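PDB 3VSF: ricin B lectin from Clostridium thermocellum, which acts as an exo-beta-1,3-galactanase, joining a glycoside hydrolase family 43 module to a CBM13-type beta-trefoil lectin module. Local coordinates for residues A[329-332]-A[333-337]; A[227-230]-A[231-234]; A[394-397]-A[398-401]. All coordinates share one frame; numbering follows the deposited sequence.

Contact 1 (A[329-332]-A[333-337]); sequences NFIS and DTTLE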
loop_
_atom_site.group_PDB
_atom_site.type_symbol
_atom_site.label_atom_id
_atom_site.label_comp_id
_atom_site.label_asym_id
_atom_site.label_seq_id
_atom_site.Cartn_x
_atom_site.Cartn_y
_atom_site.Cartn_z
ATOM N N ASN A 329 -2.972 0.657 -7.642
ATOM C CA ASN A 329 -3.614 0.826 -8.940
ATOM C C ASN A 329 -3.143 2.070 -9.689
ATOM O O ASN A 329 -2.889 3.112 -9.086
ATOM C CB ASN A 329 -5.135 0.847 -8.779
ATOM C CG ASN A 329 -5.674 -0.432 -8.163
ATOM O OD1 ASN A 329 -5.178 -1.524 -8.440
ATOM N ND2 ASN A 329 -6.691 -0.300 -7.319
ATOM N N PHE A 330 -3.031 1.948 -11.007
ATOM C CA PHE A 330 -2.600 3.058 -11.849
ATOM C C PHE A 330 -3.736 3.576 -12.726
ATOM O O PHE A 330 -3.989 3.038 -13.804
ATOM C CB PHE A 330 -1.423 2.632 -12.732
ATOM C CG PHE A 330 -0.136 2.431 -11.982
ATOM C CD1 PHE A 330 0.838 3.419 -11.973
ATOM C CD2 PHE A 330 0.104 1.255 -11.290
ATOM C CE1 PHE A 330 2.024 3.237 -11.287
ATOM C CE2 PHE A 330 1.289 1.070 -10.601
ATOM C CZ PHE A 330 2.250 2.061 -10.600
ATOM N N ILE A 331 -4.423 4.616 -12.261
ATOM C CA ILE A 331 -5.444 5.275 -13.067
ATOM C C ILE A 331 -4.816 5.779 -14.358
ATOM O O ILE A 331 -5.347 5.567 -15.450
ATOM C CB ILE A 331 -6.079 6.470 -12.328
ATOM C CG1 ILE A 331 -7.178 5.996 -11.376
ATOM C CG2 ILE A 331 -6.660 7.460 -13.323
ATOM C CD1 ILE A 331 -6.685 5.121 -10.257
ATOM N N SER A 332 -3.676 6.445 -14.218
ATOM C CA SER A 332 -2.928 6.958 -15.356
ATOM C C SER A 332 -1.436 6.852 -15.062
ATOM O O SER A 332 -1.042 6.488 -13.955
ATOM C CB SER A 332 -3.308 8.415 -15.628
ATOM O OG SER A 332 -2.571 8.942 -16.719
ATOM N N ASP A 333 -0.610 7.167 -16.054
ATOM C CA ASP A 333 0.835 7.153 -15.865
ATOM C C ASP A 333 1.251 8.144 -14.783
ATOM O O ASP A 333 2.306 7.997 -14.167
ATOM C CB ASP A 333 1.559 7.471 -17.175
ATOM C CG ASP A 333 1.390 6.382 -18.215
ATOM O OD1 ASP A 333 1.119 5.226 -17.830
ATOM O OD2 ASP A 333 1.533 6.683 -19.419
ATOM N N THR A 334 0.413 9.149 -14.553
ATOM C CA THR A 334 0.719 10.190 -13.578
ATOM C C THR A 334 -0.216 10.143 -12.373
ATOM O O THR A 334 -0.014 10.864 -11.396
ATOM C CB THR A 334 0.643 11.591 -14.211
ATOM O OG1 THR A 334 -0.696 11.846 -14.655
ATOM C CG2 THR A 334 1.594 11.693 -15.395
ATOM N N THR A 335 -1.236 9.296 -12.445
ATOM C CA THR A 335 -2.221 9.203 -11.370
ATOM C C THR A 335 -2.250 7.813 -10.744
ATOM O O THR A 335 -2.577 6.829 -11.407
ATOM C CB THR A 335 -3.632 9.566 -11.868
ATOM O OG1 THR A 335 -3.615 10.873 -12.453
ATOM C CG2 THR A 335 -4.623 9.543 -10.715
ATOM N N LEU A 336 -1.908 7.742 -9.461
ATOM C CA LEU A 336 -1.885 6.472 -8.743
ATOM C C LEU A 336 -2.958 6.415 -7.662
ATOM O O LEU A 336 -3.379 7.444 -7.135
ATOM C CB LEU A 336 -0.505 6.218 -8.127
ATOM C CG LEU A 336 0.598 5.693 -9.052
ATOM C CD1 LEU A 336 0.865 6.651 -10.201
ATOM C CD2 LEU A 336 1.873 5.434 -8.262
ATOM N N GLU A 337 -3.391 5.202 -7.335
ATOM C CA GLU A 337 -4.437 4.987 -6.345
ATOM C C GLU A 337 -4.055 3.864 -5.391
ATOM O O GLU A 337 -3.557 2.821 -5.815
ATOM C CB GLU A 337 -5.759 4.652 -7.040
ATOM C CG GLU A 337 -6.754 3.896 -6.172
ATOM C CD GLU A 337 -7.945 3.381 -6.963
ATOM O OE1 GLU A 337 -8.561 2.381 -6.535
ATOM O OE2 GLU A 337 -8.271 3.978 -8.011
#
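Asn329 and Glu337 form the antiparallel hydrogen-bonded pair on which this tight hairpin rests, and they illustrate how one pair of residues can join backbone and side-chain bonding. Two backbone bonds link them: Asn329 N gives to Glu337 O (2.9 Å), and Glu337 N gives to Asn329 O (2.8 Å). The two side chains then run alongside each other in the same direction. Asn329 ND2 makes a weak but fairly straight bond to Glu337 OE1 (3.4 Å, 162° at the hydrogen), with the amide turned almost perpendicular to the carboxylate.

Nearer the turn the backbone pairing becomes irregular. A classic beta bulge sets two residues, Ile331 and Ser332, opposite the single Thr335. Ser332 N points nearly straight at Thr335 O (3.0 Å), whereas the return bond from Thr335 N to Ser332 O is weak.

Apolar contacts complete the hairpin. The Phe330 and Leu336 side chains keep company along their length, with Phe330 CE1 3.6 Å from Leu336 CG. Thr335 turns its OG1 to the side of its backbone N (chi1 -56°), which places the CG2 methyl against Ile331 CB at 3.8 Å; the Ile331 chain also crosses Glu337 at about a right angle.

The hairpin joins strand 322-330 to the short edge strand 336-337 of a four-stranded antiparallel sheet, one blade of the five-bladed propeller. Tyr247 and Tyr303 meet the Phe330 ring edge-to-face, Tyr263 bonds to Leu336 N, and Glu337 OE2 forms a salt bridge with Arg419 of the beta-trefoil module, tying the blade edge to the lectin.

Contact 2 (A[227-230]-A[231-234]); sequences KLFV and GQQR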
loop_
_atom_site.group_PDB
_atom_site.type_symbol
_atom_site.label_atom_id
_atom_site.label_comp_id
_atom_site.label_asym_id
_atom_site.label_seq_id
_atom_site.Cartn_x
_atom_site.Cartn_y
_atom_site.Cartn_z
ATOM N N LYS A 227 20.055 13.567 -5.757
ATOM C CA LYS A 227 19.441 13.918 -4.484
ATOM C C LYS A 227 17.973 14.244 -4.728
ATOM O O LYS A 227 17.650 15.088 -5.564
ATOM C CB LYS A 227 20.149 15.118 -3.853
ATOM C CG LYS A 227 21.608 14.874 -3.501
ATOM C CD LYS A 227 22.223 16.095 -2.834
ATOM C CE LYS A 227 23.666 15.841 -2.429
ATOM N NZ LYS A 227 24.269 17.020 -1.749
ATOM N N LEU A 228 17.086 13.577 -3.999
ATOM C CA LEU A 228 15.653 13.701 -4.248
ATOM C C LEU A 228 14.883 14.259 -3.056
ATOM O O LEU A 228 15.035 13.786 -1.929
ATOM C CB LEU A 228 15.072 12.344 -4.650
ATOM C CG LEU A 228 15.763 11.644 -5.822
ATOM C CD1 LEU A 228 15.174 10.260 -6.042
ATOM C CD2 LEU A 228 15.663 12.484 -7.084
ATOM N N PHE A 229 14.054 15.265 -3.317
ATOM C CA PHE A 229 13.173 15.829 -2.300
ATOM C C PHE A 229 13.954 16.361 -1.103
ATOM O O PHE A 229 13.746 15.927 0.029
ATOM C CB PHE A 229 12.156 14.781 -1.847
ATOM C CG PHE A 229 11.389 14.156 -2.978
ATOM C CD1 PHE A 229 11.039 14.904 -4.091
ATOM C CD2 PHE A 229 11.030 12.820 -2.934
ATOM C CE1 PHE A 229 10.337 14.333 -5.135
ATOM C CE2 PHE A 229 10.328 12.242 -3.975
ATOM C CZ PHE A 229 9.982 13.000 -5.076
ATOM N N VAL A 230 14.849 17.309 -1.364
ATOM C CA VAL A 230 15.702 17.869 -0.322
ATOM C C VAL A 230 14.906 18.705 0.680
ATOM O O VAL A 230 14.038 19.489 0.300
ATOM C CB VAL A 230 16.836 18.724 -0.924
ATOM C CG1 VAL A 230 17.729 17.870 -1.809
ATOM C CG2 VAL A 230 16.265 19.894 -1.711
ATOM N N GLY A 231 15.206 18.520 1.962
ATOM C CA GLY A 231 14.570 19.283 3.020
ATOM C C GLY A 231 13.109 18.943 3.236
ATOM O O GLY A 231 12.443 19.546 4.079
ATOM N N GLN A 232 12.605 17.974 2.478
ATOM C CA GLN A 232 11.201 17.589 2.569
ATOM C C GLN A 232 10.996 16.416 3.526
ATOM O O GLN A 232 9.865 16.083 3.883
ATOM C CB GLN A 232 10.639 17.282 1.180
ATOM C CG GLN A 232 10.663 18.485 0.244
ATOM C CD GLN A 232 10.230 18.146 -1.168
ATOM O OE1 GLN A 232 9.881 17.005 -1.464
ATOM N NE2 GLN A 232 10.250 19.141 -2.048
ATOM N N GLN A 233 12.098 15.796 3.934
ATOM C CA GLN A 233 12.081 14.805 5.006
ATOM C C GLN A 233 11.157 13.621 4.712
ATOM O O GLN A 233 10.242 13.330 5.484
ATOM C CB GLN A 233 11.683 15.478 6.323
ATOM C CG GLN A 233 11.972 14.665 7.573
ATOM C CD GLN A 233 11.723 15.458 8.844
ATOM O OE1 GLN A 233 11.445 16.656 8.796
ATOM N NE2 GLN A 233 11.822 14.791 9.987
ATOM N N ARG A 234 11.404 12.938 3.598
ATOM C CA ARG A 234 10.620 11.763 3.233
ATOM C C ARG A 234 11.321 10.483 3.682
ATOM O O ARG A 234 12.542 10.365 3.577
ATOM C CB ARG A 234 10.369 11.728 1.725
ATOM C CG ARG A 234 9.692 12.976 1.178
ATOM C CD ARG A 234 8.430 13.306 1.957
ATOM N NE ARG A 234 7.454 12.223 1.906
ATOM C CZ ARG A 234 6.290 12.236 2.546
ATOM N NH1 ARG A 234 5.954 13.279 3.294
ATOM N NH2 ARG A 234 5.461 11.207 2.442
#
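A type II beta turn from Phe229 to Gln232 begins the link between two blades of the family 43 beta-propeller, leaving the end of strand 221-228 on its way to strand 237-241. Its closing bond, from Gln232 N to Phe229 O, is weak: 3.4 Å long, though reasonably straight at 156°. Val230 and Gly231 occupy the two central positions, and the positive phi of Gly231 suits the third position of a type II turn, where glycine is favoured.

The side chain of Gln232 folds back over the start of the turn. Its CG stands beside its own backbone N (chi1 -62°) and the chain beyond is extended, which carries the amide to Phe229. Gln232 OE1 lies 3.6 Å from both Phe229 CG and Phe229 CD1, and the amide plane is only 13° from that of the ring, although the oxygen's approach is oblique. Farther round, the curled aliphatic part of Arg234 passes Phe229 more loosely, with Arg234 CG 4.3 Å from Phe229 CB.

Much of the anchoring comes from outside the turn. Asp208 OD1 accepts a bond from Gly231 N, the Phe229 side chain packs on Leu209, Leu248 and Ala264, and Arg234 NE is held by Thr250 OG1.

The chemistry is consistent with a turn that owes its shape largely to backbone conformation, Gly231 included: across it runs a single weak hydrogen bond, supplemented by van der Waals contact of an amide with an aromatic side chain, while Asp208 holds the turn at Gly231 and Thr250 holds Arg234 just beyond it.

Contact 3 (A[394-397]-A[398-401]); sequences GSLS and QQWY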
loop_
_atom_site.group_PDB
_atom_site.type_symbol
_atom_site.label_atom_id
_atom_site.label_comp_id
_atom_site.label_asym_id
_atom_site.label_seq_id
_atom_site.Cartn_x
_atom_site.Cartn_y
_atom_site.Cartn_z
ATOM N N GLY A 394 -30.781 -3.621 -16.317
ATOM C CA GLY A 394 -30.044 -4.827 -15.980
ATOM C C GLY A 394 -28.565 -4.753 -16.311
ATOM O O GLY A 394 -27.924 -5.777 -16.557
ATOM N N SER A 395 -28.021 -3.541 -16.316
ATOM C CA SER A 395 -26.615 -3.334 -16.637
ATOM C C SER A 395 -25.730 -3.514 -15.407
ATOM O O SER A 395 -26.220 -3.559 -14.279
ATOM C CB SER A 395 -26.405 -1.941 -17.237
ATOM O OG SER A 395 -25.051 -1.739 -17.601
ATOM N N LEU A 396 -24.424 -3.616 -15.633
ATOM C CA LEU A 396 -23.465 -3.797 -14.548
ATOM C C LEU A 396 -23.391 -2.579 -13.632
ATOM O O LEU A 396 -23.395 -2.712 -12.408
ATOM C CB LEU A 396 -22.076 -4.110 -15.107
ATOM C CG LEU A 396 -21.834 -5.541 -15.590
ATOM C CD1 LEU A 396 -20.467 -5.662 -16.247
ATOM C CD2 LEU A 396 -21.967 -6.524 -14.436
ATOM N N SER A 397 -23.327 -1.395 -14.232
ATOM C CA SER A 397 -23.184 -0.154 -13.478
ATOM C C SER A 397 -24.292 0.030 -12.445
ATOM O O SER A 397 -24.157 0.821 -11.512
ATOM C CB SER A 397 -23.155 1.044 -14.427
ATOM O OG SER A 397 -22.128 0.903 -15.392
ATOM N N GLN A 398 -25.387 -0.704 -12.614
ATOM C CA GLN A 398 -26.538 -0.566 -11.730
ATOM C C GLN A 398 -26.596 -1.677 -10.685
ATOM O O GLN A 398 -27.614 -1.856 -10.016
ATOM C CB GLN A 398 -27.831 -0.538 -12.546
ATOM C CG GLN A 398 -27.898 0.598 -13.552
ATOM C CD GLN A 398 -29.179 0.585 -14.363
ATOM O OE1 GLN A 398 -29.907 -0.407 -14.377
ATOM N NE2 GLN A 398 -29.461 1.691 -15.040
ATOM N N GLN A 399 -25.502 -2.417 -10.548
ATOM C CA GLN A 399 -25.431 -3.501 -9.574
ATOM C C GLN A 399 -24.438 -3.156 -8.468
ATOM O O GLN A 399 -23.361 -2.624 -8.737
ATOM C CB GLN A 399 -25.046 -4.810 -10.264
ATOM C CG GLN A 399 -25.900 -5.127 -11.483
ATOM C CD GLN A 399 -25.544 -6.453 -12.123
ATOM O OE1 GLN A 399 -25.145 -7.397 -11.442
ATOM N NE2 GLN A 399 -25.685 -6.530 -13.441
ATOM N N TRP A 400 -24.802 -3.457 -7.226
ATOM C CA TRP A 400 -24.003 -3.033 -6.081
ATOM C C TRP A 400 -23.841 -4.123 -5.022
ATOM O O TRP A 400 -24.796 -4.826 -4.689
ATOM C CB TRP A 400 -24.624 -1.786 -5.444
ATOM C CG TRP A 400 -24.826 -0.656 -6.409
ATOM C CD1 TRP A 400 -25.852 -0.511 -7.299
ATOM C CD2 TRP A 400 -23.984 0.491 -6.580
ATOM N NE1 TRP A 400 -25.698 0.651 -8.014
ATOM C CE2 TRP A 400 -24.559 1.286 -7.590
ATOM C CE3 TRP A 400 -22.799 0.923 -5.976
ATOM C CZ2 TRP A 400 -23.991 2.486 -8.012
ATOM C CZ3 TRP A 400 -22.237 2.114 -6.394
ATOM C CH2 TRP A 400 -22.832 2.882 -7.403
ATOM N N TYR A 401 -22.625 -4.254 -4.497
ATOM C CA TYR A 401 -22.362 -5.150 -3.378
ATOM C C TYR A 401 -22.618 -4.420 -2.067
ATOM O O TYR A 401 -22.643 -3.192 -2.029
ATOM C CB TYR A 401 -20.912 -5.636 -3.394
ATOM C CG TYR A 401 -20.523 -6.452 -4.604
ATOM C CD1 TYR A 401 -21.025 -7.731 -4.794
ATOM C CD2 TYR A 401 -19.630 -5.951 -5.541
ATOM C CE1 TYR A 401 -20.663 -8.482 -5.896
ATOM C CE2 TYR A 401 -19.261 -6.695 -6.645
ATOM C CZ TYR A 401 -19.781 -7.959 -6.817
ATOM O OH TYR A 401 -19.417 -8.703 -7.915
#
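Gln399 reaches back to Ser395 because its CG sits beside the backbone N (chi1 -51°) and the chain then runs extended, delivering the amide to the preceding turn. Gln399 NE2 bonds to Ser395 O at 3.1 Å; the acceptor oxygen lies close to the plane of the Gln399 amide, yet the donor stands above the carbonyl plane, 65° out of it. The same oxygen also takes a weak bond from Gln398 N (3.4 Å), so it has one ordinary side-chain donor and one weak backbone donor. Gln399 N in turn bonds to Leu396 O at 2.8 Å. Leu396 CD2 sits over the nitrogen end of the amide, 3.8 Å from Gln399 NE2.

Gln398 and Trp400 form the Gln-X-Trp signature of ricin-type beta-trefoils, and their polar ends bond to neighbouring backbone: Gln398 NE2 gives to Thr391 O and its OE1 accepts from Asn393 N, while Trp400 NE1 gives to Leu374 O. The loop leads from strand 385-390 into strand 400-404, where Trp400 packs on Ile387 and Ile412; Ser397 O receives Asn414 ND2 from strand 409-414, and Gln398 leans on Val373 and Asp375 of strand 373-376.

Overall arrangement
The three contacts illustrate one principle at different places in a two-module enzyme: contact 1 closes a hairpin within one blade, while contacts 2 and 3 lie where the chain passes from one sheet to another, and each is held partly by its surroundings. Contacts 1 and 2 belong to the propeller, their centres about 22 Å apart; contact 3 lies in the trefoil. Contacts 2 and 3 fall on opposite sides of the chain's centre, 45 Å between centres. Contact 1, centred about 25 Å from contact 3, lies near the lectin's galactose site: the Glu337 side chain is about 8 Å from that of Asn440, a galactose-binding residue (no sugar is bound in this model). The Trp400 side chain is about 9 Å from that of Asp422, another such residue. Contact 2 is remote.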